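Local coordinates for reducing end xylose-releasing exo-oligoxylanase (Bacillus halodurans, PDB 1WU4), which hydrolyses xylo-oligosaccharides of three or more units from the reducing end, releasing xylose with inversion of anomeric configuration, at residues A26-Q29 against E30-D34; L364-F367 against A368-L372. The protein carries 1 engineered substitution. One frame throughout, in Å; residues are numbered along the deposited sequence.

Contact 1 of 2, residues A26-Q29 against E30-D34. With NI (nickel (II) ion), chain B.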
loop_
_atom_site.group_PDB
_atom_site.type_symbol
_atom_site.label_atom_id
_atom_site.label_comp_id
_atom_site.label_asym_id
_atom_site.label_seq_id
_atom_site.Cartn_x
_atom_site.Cartn_y
_atom_site.Cartn_z
ATOM N N ALA A 26 17.566 8.513 18.830
ATOM C CA ALA A 26 18.382 9.343 17.952
ATOM C C ALA A 26 18.703 8.651 16.630
ATOM O O ALA A 26 18.563 9.249 15.560
ATOM C CB ALA A 26 19.675 9.739 18.662
ATOM N N GLU A 27 19.136 7.397 16.697
ATOM C CA GLU A 27 19.469 6.668 15.482
ATOM C C GLU A 27 18.233 6.364 14.639
ATOM O O GLU A 27 18.309 6.332 13.410
ATOM C CB GLU A 27 20.233 5.387 15.826
ATOM C CG GLU A 27 21.658 5.657 16.319
ATOM C CD GLU A 27 22.500 6.403 15.290
ATOM O OE1 GLU A 27 22.675 5.883 14.170
ATOM O OE2 GLU A 27 22.989 7.510 15.599
ATOM N N ILE A 28 17.096 6.148 15.295
ATOM C CA ILE A 28 15.852 5.882 14.579
ATOM C C ILE A 28 15.447 7.149 13.824
ATOM O O ILE A 28 15.118 7.093 12.638
ATOM C CB ILE A 28 14.727 5.477 15.557
ATOM C CG1 ILE A 28 15.062 4.129 16.196
ATOM C CG2 ILE A 28 13.392 5.386 14.822
ATOM C CD1 ILE A 28 14.197 3.781 17.394
ATOM N N GLN A 29 15.477 8.289 14.509
ATOM C CA GLN A 29 15.123 9.559 13.877
ATOM C C GLN A 29 16.011 9.803 12.662
ATOM O O GLN A 29 15.537 10.188 11.595
ATOM C CB GLN A 29 15.283 10.725 14.865
ATOM C CG GLN A 29 15.319 12.101 14.194
ATOM C CD GLN A 29 15.406 13.262 15.178
ATOM O OE1 GLN A 29 15.977 13.139 16.264
ATOM N NE2 GLN A 29 14.854 14.406 14.788
ATOM N N GLU A 30 17.306 9.577 12.837
ATOM C CA GLU A 30 18.273 9.777 11.767
ATOM C C GLU A 30 18.023 8.850 10.578
ATOM O O GLU A 30 18.077 9.274 9.424
ATOM C CB GLU A 30 19.686 9.555 12.317
ATOM C CG GLU A 30 20.792 9.598 11.282
ATOM C CD GLU A 30 22.164 9.413 11.903
ATOM O OE1 GLU A 30 22.264 8.686 12.915
ATOM O OE2 GLU A 30 23.138 9.982 11.371
ATOM N N ARG A 31 17.741 7.585 10.869
ATOM C CA ARG A 31 17.508 6.593 9.831
ATOM C C ARG A 31 16.243 6.880 9.023
ATOM O O ARG A 31 16.236 6.733 7.800
ATOM C CB ARG A 31 17.440 5.202 10.468
ATOM C CG ARG A 31 17.368 4.053 9.485
ATOM C CD ARG A 31 18.555 4.020 8.525
ATOM N NE ARG A 31 18.477 2.829 7.691
ATOM C CZ ARG A 31 18.831 1.612 8.092
ATOM N NH1 ARG A 31 19.314 1.422 9.315
ATOM N NH2 ARG A 31 18.653 0.575 7.286
ATOM N N VAL A 32 15.177 7.288 9.703
ATOM C CA VAL A 32 13.929 7.603 9.017
ATOM C C VAL A 32 14.147 8.796 8.087
ATOM O O VAL A 32 13.757 8.763 6.919
ATOM C CB VAL A 32 12.803 7.939 10.019
ATOM C CG1 VAL A 32 11.560 8.406 9.271
ATOM C CG2 VAL A 32 12.471 6.712 10.859
ATOM N N LYS A 33 14.779 9.846 8.603
ATOM C CA LYS A 33 15.038 11.034 7.799
ATOM C C LYS A 33 15.935 10.706 6.610
ATOM O O LYS A 33 15.676 11.151 5.490
ATOM C CB LYS A 33 15.689 12.128 8.652
ATOM C CG LYS A 33 16.003 13.405 7.878
ATOM C CD LYS A 33 16.499 14.507 8.804
ATOM C CE LYS A 33 16.863 15.765 8.026
ATOM N NZ LYS A 33 18.003 15.531 7.096
ATOM N N ASP A 34 16.987 9.927 6.847
ATOM C CA ASP A 34 17.901 9.563 5.772
ATOM C C ASP A 34 17.189 8.777 4.674
ATOM O O ASP A 34 17.445 8.986 3.489
ATOM C CB ASP A 34 19.083 8.753 6.316
ATOM C CG ASP A 34 20.025 9.591 7.166
ATOM O OD1 ASP A 34 19.823 10.822 7.252
ATOM O OD2 ASP A 34 20.972 9.019 7.746
HETATM NI NI NI B . 23.788 8.398 14.045
#
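E27 and E30, one helical turn apart, reach out side by side and clamp a nickel ion. OE2 of E27 lies 2.0 Å from the nickel and OE1 of E30 lies 1.9 Å from it. The two chains differ in shape: E27 folds back at its second torsion (chi2 -59°), whereas E30 runs extended from a CG anti to the backbone N (chi1 174°), and the carboxylate planes end 73° apart. Held to one metal, OE2 of E27 and OE1 of E30 approach to 3.0 Å, a closeness of two acceptors that the cation probably compensates.

Four backbone bonds of the regular i to i+4 kind hold the helix itself. The N of E30 bonds to A26 O at 3.0 Å, and the N of V32 to I28 O at 2.9 Å; R31 to E27 and K33 to Q29 repeat the pattern.

Apolar contact occupies the buried side, where CG2 of I28 lies 4.3 Å from CG2 of V32. These branched aliphatics suit a face covered by F18 and M369, while Q29 and K33 belong to the exposed surface. Carboxylates at positions i and i+3 make a compact metal site on a surface helix, here away from the catalytic residues.

Contact 2 of 2, residues L364-F367 against A368-L372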
loop_
_atom_site.group_PDB
_atom_site.type_symbol
_atom_site.label_atom_id
_atom_site.label_comp_id
_atom_site.label_asym_id
_atom_site.label_seq_id
_atom_site.Cartn_x
_atom_site.Cartn_y
_atom_site.Cartn_z
ATOM N N LEU A 364 8.309 0.269 -0.455
ATOM C CA LEU A 364 7.990 -0.646 0.640
ATOM C C LEU A 364 8.913 -0.374 1.826
ATOM O O LEU A 364 8.497 -0.448 2.981
ATOM C CB LEU A 364 8.140 -2.100 0.167
ATOM C CG LEU A 364 6.934 -2.750 -0.530
ATOM C CD1 LEU A 364 6.318 -1.804 -1.548
ATOM C CD2 LEU A 364 7.370 -4.046 -1.189
ATOM N N TYR A 365 10.162 -0.041 1.520
ATOM C CA TYR A 365 11.175 0.254 2.523
ATOM C C TYR A 365 10.772 1.480 3.353
ATOM O O TYR A 365 10.780 1.432 4.584
ATOM C CB TYR A 365 12.508 0.502 1.812
ATOM C CG TYR A 365 13.742 0.472 2.684
ATOM C CD1 TYR A 365 14.712 -0.517 2.511
ATOM C CD2 TYR A 365 13.978 1.467 3.631
ATOM C CE1 TYR A 365 15.889 -0.509 3.247
ATOM C CE2 TYR A 365 15.155 1.485 4.378
ATOM C CZ TYR A 365 16.104 0.496 4.175
ATOM O OH TYR A 365 17.286 0.535 4.880
ATOM N N LEU A 366 10.412 2.578 2.689
ATOM C CA LEU A 366 10.028 3.777 3.427
ATOM C C LEU A 366 8.771 3.547 4.261
ATOM O O LEU A 366 8.687 4.021 5.392
ATOM C CB LEU A 366 9.832 4.973 2.484
ATOM C CG LEU A 366 9.415 6.286 3.166
ATOM C CD1 LEU A 366 10.400 6.648 4.269
ATOM C CD2 LEU A 366 9.346 7.403 2.137
ATOM N N PHE A 367 7.791 2.831 3.715
ATOM C CA PHE A 367 6.581 2.564 4.486
ATOM C C PHE A 367 6.932 1.800 5.765
ATOM O O PHE A 367 6.422 2.111 6.841
ATOM C CB PHE A 367 5.562 1.759 3.672
ATOM C CG PHE A 367 4.766 2.586 2.697
ATOM C CD1 PHE A 367 4.254 3.829 3.060
ATOM C CD2 PHE A 367 4.491 2.096 1.426
ATOM C CE1 PHE A 367 3.477 4.573 2.169
ATOM C CE2 PHE A 367 3.715 2.829 0.529
ATOM C CZ PHE A 367 3.207 4.069 0.903
ATOM N N ALA A 368 7.813 0.812 5.645
ATOM C CA ALA A 368 8.226 0.024 6.803
ATOM C C ALA A 368 9.008 0.876 7.804
ATOM O O ALA A 368 8.869 0.703 9.016
ATOM C CB ALA A 368 9.060 -1.161 6.351
ATOM N N MET A 369 9.823 1.799 7.301
ATOM C CA MET A 369 10.600 2.668 8.179
ATOM C C MET A 369 9.648 3.567 8.962
ATOM O O MET A 369 9.845 3.812 10.152
ATOM C CB MET A 369 11.569 3.529 7.365
ATOM C CG MET A 369 12.765 4.024 8.162
ATOM S SD MET A 369 13.815 2.661 8.743
ATOM C CE MET A 369 15.036 2.600 7.460
ATOM N N LEU A 370 8.609 4.059 8.295
ATOM C CA LEU A 370 7.637 4.916 8.959
ATOM C C LEU A 370 6.828 4.120 9.984
ATOM O O LEU A 370 6.689 4.539 11.130
ATOM C CB LEU A 370 6.686 5.547 7.937
ATOM C CG LEU A 370 7.287 6.585 6.983
ATOM C CD1 LEU A 370 6.254 6.980 5.942
ATOM C CD2 LEU A 370 7.750 7.807 7.770
ATOM N N ALA A 371 6.305 2.968 9.575
ATOM C CA ALA A 371 5.493 2.155 10.475
ATOM C C ALA A 371 6.249 1.616 11.688
ATOM O O ALA A 371 5.753 1.680 12.816
ATOM C CB ALA A 371 4.853 1.001 9.702
ATOM N N LEU A 372 7.445 1.086 11.465
ATOM C CA LEU A 372 8.216 0.526 12.567
ATOM C C LEU A 372 8.746 1.563 13.551
ATOM O O LEU A 372 9.129 1.217 14.666
ATOM C CB LEU A 372 9.365 -0.324 12.024
ATOM C CG LEU A 372 8.914 -1.624 11.349
ATOM C CD1 LEU A 372 10.064 -2.223 10.562
ATOM C CD2 LEU A 372 8.407 -2.610 12.399
#
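Y365 and M369 carry the close part of this helical turn: the terminal methyl CE of M369 stands 3.3 Å from CE2 of the tyrosine ring. The two side chains run alongside each other and point the same way, and the methyl meets the ring obliquely. Two bends in the methionine bring it there, at chi2 (63°) and at chi3 (95°), so that CE swings back toward the ring. An unbranched, flexible thioether suits this position, since it can fit against an aromatic ring and against the neighbouring helix 25-40 together. The tyrosine's polar end is also provided for deep in the protein, its OH being hydrogen-bonded to T350 O.

The backbone bonds of the turn are regular. The N of M369 bonds to Y365 O at 2.9 Å, and the N of A371 to F367 O at the same 2.9 Å. The small methyls of A368 and A371 leave room for M329, which lies against both.

The side chains of L366 and L370 meet more loosely, crossing obliquely with CD1 of L366 4.1 Å from CG of L370. L364 and F367 look mainly away from this turn. F367 meets Y74 edge-to-face and also touches F376, whereas the side chain of L364 comes within about 6 Å of that of E70, the probable proton donor. Neither the tight nor the loose side opens to solvent, for all eight touching residues are buried, in keeping with the apolar choice of residues. Helix 358-372, buried on every side here and with L364 near the probable catalytic acid, is one of the helices of the (alpha/alpha)6 barrel of glycoside hydrolase family 8.

How the contacts relate
After two short helices, 8-11 and 17-20, the chain enters helix 25-40, where contact 1 lies, and much later helix 358-372, which holds contact 2. Each is a local contact within one continuous helix, so neither closes a loop; they follow in series, without nesting or crossing. In space they are neighbours, with centres 12 Å apart. R31 binds them: its NH2 probably bonds to the OH of Y365 at 2.8 Å, and its CG packs 3.4 Å from CE of M369. V32 adds contacts to M369 and L370. An early helix with nickel on its outer face is thus tied to the last helix, deep in the barrel.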